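Local coordinates for cobalamin biosynthesis protein CobN (Mycobacterium tuberculosis, PDB 7C6O) that probably serves as the large catalytic subunit of cobaltochelatase, which inserts cobalt into the corrin ring during cobalamin biosynthesis, at residues Y62-P67 with D334-Y339. Sequence-based numbering, arbitrary orientation.
Sequences YRWANP and DGLISY
Trp64 reaches from an edge strand of a four-stranded parallel sheet, order 2-1-3-4, to Asp334 and Leu336 in the turn of a beta hairpin, where strand 321-331 reverses into 337-341 at the edge of a separate mixed sheet. Its CB leaves strand 62-65 toward this turn, and chi1 of 50° sets CG beside both the backbone N and the carbonyl carbon. Next along the ring, Trp64 CD1 packs against the methyl Leu336 CD1 at 3.9 Å. Beyond it Trp64 NE1 lies 3.5 Å from Leu336 CD1, which approaches the ring obliquely. Trp64 NE1 also points its hydrogen at Asp334 OD2, a weak bond of 3.4 Å that is nevertheless nearly straight (170°). Indole suits this place because one ring offers both carbon for leucine and an N-H for a carboxylate; the carboxylate plane is turned 84° from the ring plane. Helix 49-58 adds Leu52 beside Trp64, and Arg56 touches both Trp64 and Leu336. Gly335, with its positive phi, fits the bend between the two partners. Asp334 is poorly ordered, and its OD2 lies near Asp332 OD2, a like charge that the indole N-H may partly offset. Asp332 OD1 accepts the backbone N-H of Leu336.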
ATOM      1  N   TYR A  62     -40.522  20.409 -21.469  1.00 21.91           N
ATOM      2  CA  TYR A  62     -40.365  20.695 -20.053  1.00 20.51           C
ATOM      3  C   TYR A  62     -39.395  21.849 -19.845  1.00 22.35           C
ATOM      4  O   TYR A  62     -38.428  22.005 -20.597  1.00 23.89           O
ATOM      5  CB  TYR A  62     -39.811  19.482 -19.295  1.00 17.32           C
ATOM      6  CG  TYR A  62     -40.796  18.426 -18.837  1.00 16.21           C
ATOM      7  CD1 TYR A  62     -41.623  18.646 -17.743  1.00 16.74           C
ATOM      8  CD2 TYR A  62     -40.840  17.179 -19.450  1.00 15.43           C
ATOM      9  CE1 TYR A  62     -42.500  17.670 -17.301  1.00 15.07           C
ATOM     10  CE2 TYR A  62     -41.711  16.196 -19.015  1.00 14.50           C
ATOM     11  CZ  TYR A  62     -42.538  16.446 -17.939  1.00 15.39           C
ATOM     12  OH  TYR A  62     -43.406  15.469 -17.501  1.00 15.54           O
ATOM     13  N   ARG A  63     -39.676  22.665 -18.838  1.00 18.64           N
ATOM     14  CA  ARG A  63     -38.675  23.492 -18.184  0.52 20.26           C
ATOM     15  C   ARG A  63     -38.412  22.901 -16.805  1.00 20.33           C
ATOM     16  O   ARG A  63     -39.311  22.326 -16.185  1.00 18.13           O
ATOM     17  CB  ARG A  63     -39.128  24.949 -18.048  0.52 22.65           C
ATOM     18  CG  ARG A  63     -39.570  25.607 -19.340  0.52 24.07           C
ATOM     19  CD  ARG A  63     -38.421  25.805 -20.312  0.52 25.57           C
ATOM     20  NE  ARG A  63     -38.886  26.420 -21.550  0.52 27.60           N
ATOM     21  CZ  ARG A  63     -39.367  25.738 -22.584  0.52 28.30           C
ATOM     22  NH1 ARG A  63     -39.438  24.415 -22.532  0.52 28.77           N
ATOM     23  NH2 ARG A  63     -39.775  26.377 -23.671  0.52 27.64           N
ATOM     24  N   TRP A  64     -37.178  23.030 -16.328  1.00 18.59           N
ATOM     25  CA  TRP A  64     -36.831  22.408 -15.058  1.00 19.40           C
ATOM     26  C   TRP A  64     -35.911  23.301 -14.244  1.00 23.46           C
ATOM     27  O   TRP A  64     -35.133  24.090 -14.788  1.00 23.44           O
ATOM     28  CB  TRP A  64     -36.166  21.045 -15.263  1.00 22.52           C
ATOM     29  CG  TRP A  64     -35.043  21.079 -16.242  1.00 24.24           C
ATOM     30  CD1 TRP A  64     -33.758  21.472 -16.004  1.00 25.47           C
ATOM     31  CD2 TRP A  64     -35.101  20.700 -17.621  1.00 22.90           C
ATOM     32  NE1 TRP A  64     -33.013  21.361 -17.152  1.00 26.77           N
ATOM     33  CE2 TRP A  64     -33.813  20.890 -18.159  1.00 27.58           C
ATOM     34  CE3 TRP A  64     -36.116  20.219 -18.453  1.00 24.45           C
ATOM     35  CZ2 TRP A  64     -33.513  20.618 -19.493  1.00 28.22           C
ATOM     36  CZ3 TRP A  64     -35.817  19.948 -19.776  1.00 26.95           C
ATOM     37  CH2 TRP A  64     -34.526  20.148 -20.283  1.00 28.33           C
ATOM     38  N   ALA A  65     -36.009  23.152 -12.926  1.00 18.11           N
ATOM     39  CA  ALA A  65     -35.123  23.831 -11.993  1.00 20.23           C
ATOM     40  C   ALA A  65     -35.235  23.140 -10.644  1.00 23.37           C
ATOM     41  O   ALA A  65     -36.282  22.582 -10.303  1.00 17.54           O
ATOM     42  CB  ALA A  65     -35.463  25.319 -11.860  1.00 19.92           C
ATOM     43  N   ASN A  66     -34.141  23.179  -9.889  1.00 20.82           N
ATOM     44  CA  ASN A  66     -34.131  22.647  -8.535  1.00 24.11           C
ATOM     45  C   ASN A  66     -34.442  23.771  -7.556  1.00 24.53           C
ATOM     46  O   ASN A  66     -33.701  24.761  -7.514  1.00 26.01           O
ATOM     47  CB  ASN A  66     -32.782  22.029  -8.214  1.00 24.27           C
ATOM     48  CG  ASN A  66     -32.805  21.205  -6.943  1.00 23.56           C
ATOM     49  OD1 ASN A  66     -33.380  21.613  -5.934  1.00 21.75           O
ATOM     50  ND2 ASN A  66     -32.183  20.031  -6.989  1.00 23.79           N
ATOM     51  N   PRO A  67     -35.513  23.668  -6.762  1.00 23.48           N
ATOM     52  CA  PRO A  67     -35.858  24.765  -5.841  1.00 25.15           C
ATOM     53  C   PRO A  67     -34.758  25.115  -4.854  1.00 28.96           C
ATOM     54  O   PRO A  67     -34.743  26.245  -4.350  1.00 32.10           O
ATOM     55  CB  PRO A  67     -37.106  24.235  -5.118  1.00 25.51           C
ATOM     56  CG  PRO A  67     -37.681  23.223  -6.045  1.00 25.30           C
ATOM     57  CD  PRO A  67     -36.513  22.589  -6.738  1.00 22.57           C
ATOM     58  N   ASP A 334     -27.645  24.001 -15.820  1.00 70.25           N
ATOM     59  CA  ASP A 334     -28.735  23.779 -14.878  1.00 67.31           C
ATOM     60  C   ASP A 334     -28.292  23.068 -13.605  1.00 63.29           C
ATOM     61  O   ASP A 334     -29.146  22.723 -12.780  1.00 63.08           O
ATOM     62  CB  ASP A 334     -29.846  22.967 -15.549  1.00 68.62           C
ATOM     63  CG  ASP A 334     -29.956  23.246 -17.033  1.00 69.65           C
ATOM     64  OD1 ASP A 334     -30.130  24.426 -17.407  1.00 69.87           O
ATOM     65  OD2 ASP A 334     -29.854  22.286 -17.826  1.00 69.63           O
ATOM     66  N   GLY A 335     -26.993  22.841 -13.426  1.00 57.65           N
ATOM     67  CA  GLY A 335     -26.540  22.017 -12.326  1.00 51.74           C
ATOM     68  C   GLY A 335     -26.849  20.550 -12.494  1.00 45.48           C
ATOM     69  O   GLY A 335     -26.780  19.794 -11.521  1.00 45.95           O
ATOM     70  N   LEU A 336     -27.199  20.125 -13.707  1.00 39.90           N
ATOM     71  CA  LEU A 336     -27.524  18.732 -13.980  1.00 33.82           C
ATOM     72  C   LEU A 336     -26.257  17.971 -14.347  1.00 29.34           C
ATOM     73  O   LEU A 336     -25.444  18.447 -15.145  1.00 28.92           O
ATOM     74  CB  LEU A 336     -28.558  18.624 -15.102  1.00 29.87           C
ATOM     75  CG  LEU A 336     -29.911  19.288 -14.832  1.00 28.78           C
ATOM     76  CD1 LEU A 336     -30.941  18.844 -15.858  1.00 26.72           C
ATOM     77  CD2 LEU A 336     -30.392  18.993 -13.419  1.00 29.48           C
ATOM     78  N   ILE A 337     -26.104  16.788 -13.768  1.00 29.73           N
ATOM     79  CA  ILE A 337     -24.889  15.992 -13.876  1.00 31.43           C
ATOM     80  C   ILE A 337     -25.066  14.947 -14.966  1.00 31.71           C
ATOM     81  O   ILE A 337     -26.139  14.343 -15.101  1.00 33.14           O
ATOM     82  CB  ILE A 337     -24.560  15.329 -12.525  1.00 35.64           C
ATOM     83  CG1 ILE A 337     -24.386  16.392 -11.440  1.00 36.37           C
ATOM     84  CG2 ILE A 337     -23.320  14.455 -12.638  1.00 37.74           C
ATOM     85  CD1 ILE A 337     -24.410  15.833 -10.034  1.00 38.08           C
ATOM     86  N   SER A 338     -24.011  14.733 -15.746  1.00 28.57           N
ATOM     87  CA  SER A 338     -23.963  13.654 -16.717  1.00 28.77           C
ATOM     88  C   SER A 338     -22.570  13.044 -16.699  1.00 26.84           C
ATOM     89  O   SER A 338     -21.575  13.742 -16.489  1.00 22.97           O
ATOM     90  CB  SER A 338     -24.311  14.144 -18.128  1.00 35.26           C
ATOM     91  OG  SER A 338     -24.187  13.096 -19.073  1.00 43.17           O
ATOM     92  N   TYR A 339     -22.505  11.733 -16.903  1.00 27.17           N
ATOM     93  CA  TYR A 339     -21.235  11.022 -16.976  1.00 28.22           C
ATOM     94  C   TYR A 339     -20.888  10.784 -18.440  1.00 28.11           C
ATOM     95  O   TYR A 339     -21.645  10.131 -19.165  1.00 31.16           O
ATOM     96  CB  TYR A 339     -21.295   9.710 -16.195  1.00 31.67           C
ATOM     97  CG  TYR A 339     -21.177   9.917 -14.700  1.00 36.92           C
ATOM     98  CD1 TYR A 339     -22.304  10.114 -13.912  1.00 39.46           C
ATOM     99  CD2 TYR A 339     -19.932   9.935 -14.080  1.00 41.46           C
ATOM    100  CE1 TYR A 339     -22.198  10.311 -12.548  1.00 42.90           C
ATOM    101  CE2 TYR A 339     -19.816  10.130 -12.716  1.00 45.33           C
ATOM    102  CZ  TYR A 339     -20.951  10.318 -11.955  1.00 47.57           C
ATOM    103  OH  TYR A 339     -20.836  10.513 -10.597  1.00 50.73           O
TER